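Local coordinates for protein alkylpurine DNA glycosylase AlkC (Pseudomonas fluorescens, PDB 5VHV) that probably excises alkylated purine bases from damaged DNA as a base excision repair glycosylase that does not flip the nucleotide, at residues 93-107 and 119-131. Numbering follows the deposited sequence.
Sequences ASYGRDDFKRSMAAL and AIRHFLLHDFQRT. With MES (2-(N-morpholino)-ethanesulfonic acid), chain H.
In the helical DNA alkylation repair family region, helices 100-110 and 119-126 meet where F123 enters as a knob among A93, S103, M104 and L107. The contact is a worked example of aromatic rings packed between helices by side chains lying on their faces. M104 bends at both chi2 and chi3, which brings its CE over the centre of the F123 ring, 3.5 Å from the centroid, as a CH-pi contact. F100, with CG anti to the backbone N (chi1 -179°), is sandwiched: M104 CG lies on one face, and R130 CD on the other, 3.6 Å from the ring centroid. The extended R130 chain lays its guanidinium over the ring rim, nearly parallel to it (5°), and NH1 bonds O3S of a MES molecule, probably from the crystallisation liquor, at 2.8 Å. With an alanine here instead of F100, R130 would probably lose the flat surface under its CD and guanidinium, and M104 CG one of its packing partners. At the solvent-facing margin, R97 NH1 reaches H122 O through a water. L107 CD1 meets I120 CD1 at 3.7 Å. Segments 100-107 and 119-126 run roughly antiparallel (149°), with P89 and V92 of helix 87-95 against L107; V134, further along helix 128-138, also packs on F100.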
loop_
_atom_site.group_PDB
_atom_site.type_symbol
_atom_site.label_atom_id
_atom_site.label_comp_id
_atom_site.label_asym_id
_atom_site.label_seq_id
_atom_site.Cartn_x
_atom_site.Cartn_y
_atom_site.Cartn_z
ATOM N N ALA A 93 9.148 -19.965 2.676
ATOM C CA ALA A 93 7.762 -20.307 2.349
ATOM C C ALA A 93 7.678 -21.498 1.401
ATOM O O ALA A 93 6.737 -22.300 1.489
ATOM C CB ALA A 93 7.063 -19.105 1.735
ATOM N N SER A 94 8.659 -21.635 0.504
ATOM C CA SER A 94 8.645 -22.711 -0.480
ATOM C C SER A 94 8.972 -24.056 0.151
ATOM O O SER A 94 8.315 -25.061 -0.143
ATOM C CB SER A 94 9.637 -22.411 -1.608
ATOM O OG SER A 94 9.265 -21.254 -2.368
ATOM N N TYR A 95 10.011 -24.109 0.992
ATOM C CA TYR A 95 10.601 -25.372 1.416
ATOM C C TYR A 95 10.469 -25.637 2.911
ATOM O O TYR A 95 10.873 -26.718 3.372
ATOM C CB TYR A 95 12.082 -25.419 0.988
ATOM C CG TYR A 95 12.216 -25.076 -0.487
ATOM C CD1 TYR A 95 11.606 -25.870 -1.459
ATOM C CD2 TYR A 95 12.886 -23.950 -0.895
ATOM C CE1 TYR A 95 11.687 -25.536 -2.820
ATOM C CE2 TYR A 95 12.984 -23.609 -2.251
ATOM C CZ TYR A 95 12.374 -24.402 -3.203
ATOM O OH TYR A 95 12.472 -24.018 -4.516
ATOM N N GLY A 96 9.887 -24.707 3.669
ATOM C CA GLY A 96 9.823 -24.788 5.116
ATOM C C GLY A 96 8.476 -25.142 5.713
ATOM O O GLY A 96 8.311 -25.030 6.937
ATOM N N ARG A 97 7.515 -25.604 4.913
ATOM C CA ARG A 97 6.147 -25.822 5.401
ATOM C C ARG A 97 6.058 -26.897 6.492
ATOM O O ARG A 97 5.163 -26.831 7.352
ATOM C CB ARG A 97 5.235 -26.223 4.238
ATOM C CG ARG A 97 4.970 -25.154 3.162
ATOM C CD ARG A 97 3.970 -25.712 2.128
ATOM N NE ARG A 97 3.829 -24.894 0.923
ATOM C CZ ARG A 97 2.844 -24.020 0.699
ATOM N NH1 ARG A 97 1.886 -23.820 1.597
ATOM N NH2 ARG A 97 2.815 -23.334 -0.438
ATOM N N ASP A 98 6.931 -27.910 6.457
ATOM C CA ASP A 98 6.925 -28.996 7.440
ATOM C C ASP A 98 7.975 -28.814 8.532
ATOM O O ASP A 98 8.319 -29.778 9.228
ATOM C CB ASP A 98 7.123 -30.362 6.765
ATOM C CG ASP A 98 6.842 -31.541 7.729
ATOM O OD1 ASP A 98 5.766 -31.529 8.362
ATOM O OD2 ASP A 98 7.683 -32.464 7.873
ATOM N N ASP A 99 8.484 -27.601 8.706
ATOM C CA ASP A 99 9.431 -27.282 9.761
ATOM C C ASP A 99 9.001 -25.889 10.249
ATOM O O ASP A 99 9.697 -24.875 10.096
ATOM C CB ASP A 99 10.874 -27.326 9.247
ATOM C CG ASP A 99 11.888 -27.527 10.351
ATOM O OD1 ASP A 99 11.492 -27.579 11.535
ATOM O OD2 ASP A 99 13.094 -27.615 10.034
ATOM N N PHE A 100 7.795 -25.846 10.827
ATOM C CA PHE A 100 7.105 -24.581 11.092
ATOM C C PHE A 100 7.902 -23.680 12.026
ATOM O O PHE A 100 8.124 -22.501 11.728
ATOM C CB PHE A 100 5.720 -24.861 11.671
ATOM C CG PHE A 100 4.922 -23.623 11.944
ATOM C CD1 PHE A 100 4.220 -23.009 10.930
ATOM C CD2 PHE A 100 4.889 -23.056 13.213
ATOM C CE1 PHE A 100 3.490 -21.865 11.175
ATOM C CE2 PHE A 100 4.165 -21.892 13.440
ATOM C CZ PHE A 100 3.474 -21.314 12.425
ATOM N N LYS A 101 8.326 -24.203 13.177
ATOM C CA LYS A 101 8.929 -23.311 14.157
ATOM C C LYS A 101 10.243 -22.749 13.636
ATOM O O LYS A 101 10.524 -21.553 13.787
ATOM C CB LYS A 101 9.102 -24.048 15.482
ATOM C CG LYS A 101 7.766 -24.138 16.195
ATOM C CD LYS A 101 7.737 -25.115 17.333
ATOM C CE LYS A 101 6.347 -25.119 17.948
ATOM N NZ LYS A 101 6.135 -26.293 18.812
ATOM N N ARG A 102 11.029 -23.585 12.966
ATOM C CA ARG A 102 12.274 -23.094 12.393
ATOM C C ARG A 102 11.996 -22.052 11.321
ATOM O O ARG A 102 12.721 -21.055 11.216
ATOM C CB ARG A 102 13.071 -24.257 11.811
ATOM C CG ARG A 102 14.511 -23.930 11.534
ATOM C CD ARG A 102 15.191 -25.052 10.760
ATOM N NE ARG A 102 15.209 -26.312 11.497
ATOM C CZ ARG A 102 16.128 -26.651 12.392
ATOM N NH1 ARG A 102 17.116 -25.812 12.693
ATOM N NH2 ARG A 102 16.055 -27.835 12.985
ATOM N N SER A 103 10.961 -22.279 10.503
ATOM C CA SER A 103 10.615 -21.342 9.443
ATOM C C SER A 103 10.145 -20.005 10.007
ATOM O O SER A 103 10.523 -18.943 9.497
ATOM C CB SER A 103 9.556 -21.954 8.533
ATOM O OG SER A 103 10.129 -23.033 7.792
ATOM N N MET A 104 9.362 -20.033 11.085
ATOM C CA MET A 104 8.945 -18.775 11.692
ATOM C C MET A 104 10.150 -17.995 12.195
ATOM O O MET A 104 10.215 -16.769 12.026
ATOM C CB MET A 104 7.962 -19.024 12.834
ATOM C CG MET A 104 6.590 -19.515 12.390
ATOM S SD MET A 104 5.745 -18.456 11.208
ATOM C CE MET A 104 6.018 -19.381 9.690
ATOM N N ALA A 105 11.101 -18.681 12.832
ATOM C CA ALA A 105 12.286 -18.001 13.332
ATOM C C ALA A 105 13.080 -17.418 12.179
ATOM O O ALA A 105 13.590 -16.295 12.275
ATOM C CB ALA A 105 13.156 -18.955 14.158
ATOM N N ALA A 106 13.154 -18.155 11.061
ATOM C CA ALA A 106 13.841 -17.656 9.873
ATOM C C ALA A 106 13.167 -16.412 9.298
ATOM O O ALA A 106 13.852 -15.466 8.886
ATOM C CB ALA A 106 13.927 -18.753 8.805
ATOM N N LEU A 107 11.834 -16.397 9.221
ATOM C CA LEU A 107 11.161 -15.218 8.678
ATOM C C LEU A 107 11.382 -14.017 9.582
ATOM O O LEU A 107 11.571 -12.887 9.107
ATOM C CB LEU A 107 9.660 -15.479 8.495
ATOM C CG LEU A 107 9.255 -16.524 7.451
ATOM C CD1 LEU A 107 7.709 -16.644 7.374
ATOM C CD2 LEU A 107 9.831 -16.226 6.088
ATOM N N ALA A 119 6.099 -13.995 2.088
ATOM C CA ALA A 119 6.293 -15.375 2.529
ATOM C C ALA A 119 5.304 -15.754 3.634
ATOM O O ALA A 119 4.783 -16.870 3.652
ATOM C CB ALA A 119 7.742 -15.548 2.999
ATOM N N ILE A 120 5.032 -14.839 4.569
ATOM C CA ILE A 120 4.193 -15.210 5.701
ATOM C C ILE A 120 2.780 -15.530 5.240
ATOM O O ILE A 120 2.076 -16.316 5.887
ATOM C CB ILE A 120 4.198 -14.098 6.766
ATOM C CG1 ILE A 120 3.582 -14.587 8.081
ATOM C CG2 ILE A 120 3.457 -12.842 6.282
ATOM C CD1 ILE A 120 4.423 -15.620 8.811
ATOM N N ARG A 121 2.362 -14.990 4.090
ATOM C CA ARG A 121 0.999 -15.214 3.616
ATOM C C ARG A 121 0.778 -16.649 3.152
ATOM O O ARG A 121 -0.342 -17.155 3.248
ATOM C CB ARG A 121 0.666 -14.205 2.510
ATOM C CG ARG A 121 0.677 -12.772 3.062
ATOM C CD ARG A 121 0.504 -11.720 1.974
ATOM N NE ARG A 121 -0.853 -11.491 1.472
ATOM C CZ ARG A 121 -1.780 -10.783 2.122
ATOM N NH1 ARG A 121 -1.519 -10.304 3.334
ATOM N NH2 ARG A 121 -2.970 -10.530 1.554
ATOM N N HIS A 122 1.830 -17.339 2.687
ATOM C CA HIS A 122 1.676 -18.756 2.372
ATOM C C HIS A 122 1.379 -19.552 3.628
ATOM O O HIS A 122 0.591 -20.512 3.596
ATOM C CB HIS A 122 2.929 -19.291 1.678
ATOM C CG HIS A 122 3.179 -18.646 0.351
ATOM N ND1 HIS A 122 2.507 -19.025 -0.796
ATOM C CD2 HIS A 122 3.957 -17.598 0.005
ATOM C CE1 HIS A 122 2.894 -18.257 -1.800
ATOM N NE2 HIS A 122 3.776 -17.382 -1.341
ATOM N N PHE A 123 1.989 -19.163 4.751
ATOM C CA PHE A 123 1.724 -19.845 6.013
ATOM C C PHE A 123 0.345 -19.469 6.546
ATOM O O PHE A 123 -0.370 -20.326 7.068
ATOM C CB PHE A 123 2.816 -19.518 7.036
ATOM C CG PHE A 123 4.163 -20.148 6.733
ATOM C CD1 PHE A 123 4.484 -21.425 7.193
ATOM C CD2 PHE A 123 5.100 -19.457 6.003
ATOM C CE1 PHE A 123 5.732 -21.988 6.930
ATOM C CE2 PHE A 123 6.360 -20.009 5.725
ATOM C CZ PHE A 123 6.667 -21.280 6.182
ATOM N N LEU A 124 -0.066 -18.201 6.397
ATOM C CA LEU A 124 -1.414 -17.830 6.817
ATOM C C LEU A 124 -2.466 -18.562 6.000
ATOM O O LEU A 124 -3.559 -18.849 6.505
ATOM C CB LEU A 124 -1.600 -16.316 6.718
ATOM C CG LEU A 124 -0.890 -15.505 7.811
ATOM C CD1 LEU A 124 -0.814 -14.051 7.406
ATOM C CD2 LEU A 124 -1.598 -15.620 9.170
ATOM N N LEU A 125 -2.146 -18.904 4.748
ATOM C CA LEU A 125 -3.114 -19.593 3.895
ATOM C C LEU A 125 -3.254 -21.052 4.298
ATOM O O LEU A 125 -4.375 -21.571 4.418
ATOM C CB LEU A 125 -2.692 -19.474 2.429
ATOM C CG LEU A 125 -3.672 -20.084 1.421
ATOM C CD1 LEU A 125 -5.034 -19.357 1.453
ATOM C CD2 LEU A 125 -3.043 -20.050 0.023
ATOM N N HIS A 126 -2.122 -21.731 4.528
ATOM C CA HIS A 126 -2.120 -23.172 4.790
ATOM C C HIS A 126 -2.241 -23.529 6.270
ATOM O O HIS A 126 -2.750 -24.616 6.596
ATOM C CB HIS A 126 -0.834 -23.789 4.221
ATOM C CG HIS A 126 -0.843 -25.292 4.182
ATOM N ND1 HIS A 126 -0.401 -26.070 5.232
ATOM C CD2 HIS A 126 -1.236 -26.159 3.215
ATOM C CE1 HIS A 126 -0.526 -27.349 4.916
ATOM N NE2 HIS A 126 -1.032 -27.430 3.698
ATOM N N ASP A 127 -1.856 -22.623 7.165
ATOM C CA ASP A 127 -1.817 -22.877 8.609
ATOM C C ASP A 127 -2.228 -21.607 9.361
ATOM O O ASP A 127 -1.466 -21.021 10.137
ATOM C CB ASP A 127 -0.415 -23.330 9.008
ATOM C CG ASP A 127 -0.072 -24.664 8.405
ATOM O OD1 ASP A 127 -0.428 -25.694 8.987
ATOM O OD2 ASP A 127 0.482 -24.667 7.308
ATOM N N PHE A 128 -3.466 -21.171 9.126
ATOM C CA PHE A 128 -3.857 -19.833 9.542
ATOM C C PHE A 128 -3.715 -19.651 11.053
ATOM O O PHE A 128 -3.057 -18.706 11.509
ATOM C CB PHE A 128 -5.285 -19.512 9.116
ATOM C CG PHE A 128 -5.704 -18.157 9.562
ATOM C CD1 PHE A 128 -5.205 -17.043 8.924
ATOM C CD2 PHE A 128 -6.519 -17.996 10.661
ATOM C CE1 PHE A 128 -5.534 -15.776 9.336
ATOM C CE2 PHE A 128 -6.864 -16.719 11.098
ATOM C CZ PHE A 128 -6.368 -15.606 10.431
ATOM N N GLN A 129 -4.342 -20.527 11.841
ATOM C CA GLN A 129 -4.388 -20.288 13.290
ATOM C C GLN A 129 -2.988 -20.350 13.893
ATOM O O GLN A 129 -2.626 -19.511 14.735
ATOM C CB GLN A 129 -5.337 -21.296 13.966
ATOM C CG GLN A 129 -5.948 -20.831 15.278
ATOM C CD GLN A 129 -6.896 -19.623 15.110
ATOM O OE1 GLN A 129 -7.811 -19.642 14.288
ATOM N NE2 GLN A 129 -6.651 -18.584 15.870
ATOM N N ARG A 130 -2.175 -21.322 13.449
ATOM C CA ARG A 130 -0.819 -21.458 13.975
ATOM C C ARG A 130 -0.001 -20.208 13.687
ATOM O O ARG A 130 0.753 -19.733 14.547
ATOM C CB ARG A 130 -0.139 -22.682 13.370
ATOM C CG ARG A 130 0.892 -23.321 14.294
ATOM C CD ARG A 130 1.590 -24.511 13.631
ATOM N NE ARG A 130 2.469 -25.187 14.584
ATOM C CZ ARG A 130 3.216 -26.253 14.299
ATOM N NH1 ARG A 130 3.199 -26.793 13.073
ATOM N NH2 ARG A 130 3.998 -26.770 15.239
ATOM N N THR A 131 -0.135 -19.670 12.477
ATOM C CA THR A 131 0.652 -18.517 12.056
ATOM C C THR A 131 0.129 -17.236 12.699
ATOM O O THR A 131 0.914 -16.359 13.090
ATOM C CB THR A 131 0.636 -18.414 10.524
ATOM O OG1 THR A 131 1.050 -19.669 9.947
ATOM C CG2 THR A 131 1.562 -17.327 10.030
HETATM O O1 MES H . 11.400 -31.567 11.499
HETATM C C2 MES H . 11.006 -30.660 12.527
HETATM C C3 MES H . 9.637 -30.996 13.105
HETATM N N4 MES H . 8.678 -31.158 12.023
HETATM C C5 MES H . 9.085 -32.119 11.006
HETATM C C6 MES H . 10.430 -31.653 10.459
HETATM C C7 MES H . 7.339 -31.416 12.544
HETATM C C8 MES H . 6.244 -30.818 11.651
HETATM S S MES H . 6.013 -29.186 11.910
HETATM O O1S MES H . 5.531 -28.526 10.673
HETATM O O2S MES H . 7.296 -28.596 12.372
HETATM O O3S MES H . 4.972 -29.001 12.949
HETATM O O HOH W 1 0.584 -21.053 -1.163
HETATM O O HOH W 2 -0.134 -22.111 1.195
HETATM O O HOH W 3 3.512 -24.733 7.775
HETATM O O HOH W 4 2.529 -23.235 4.333
#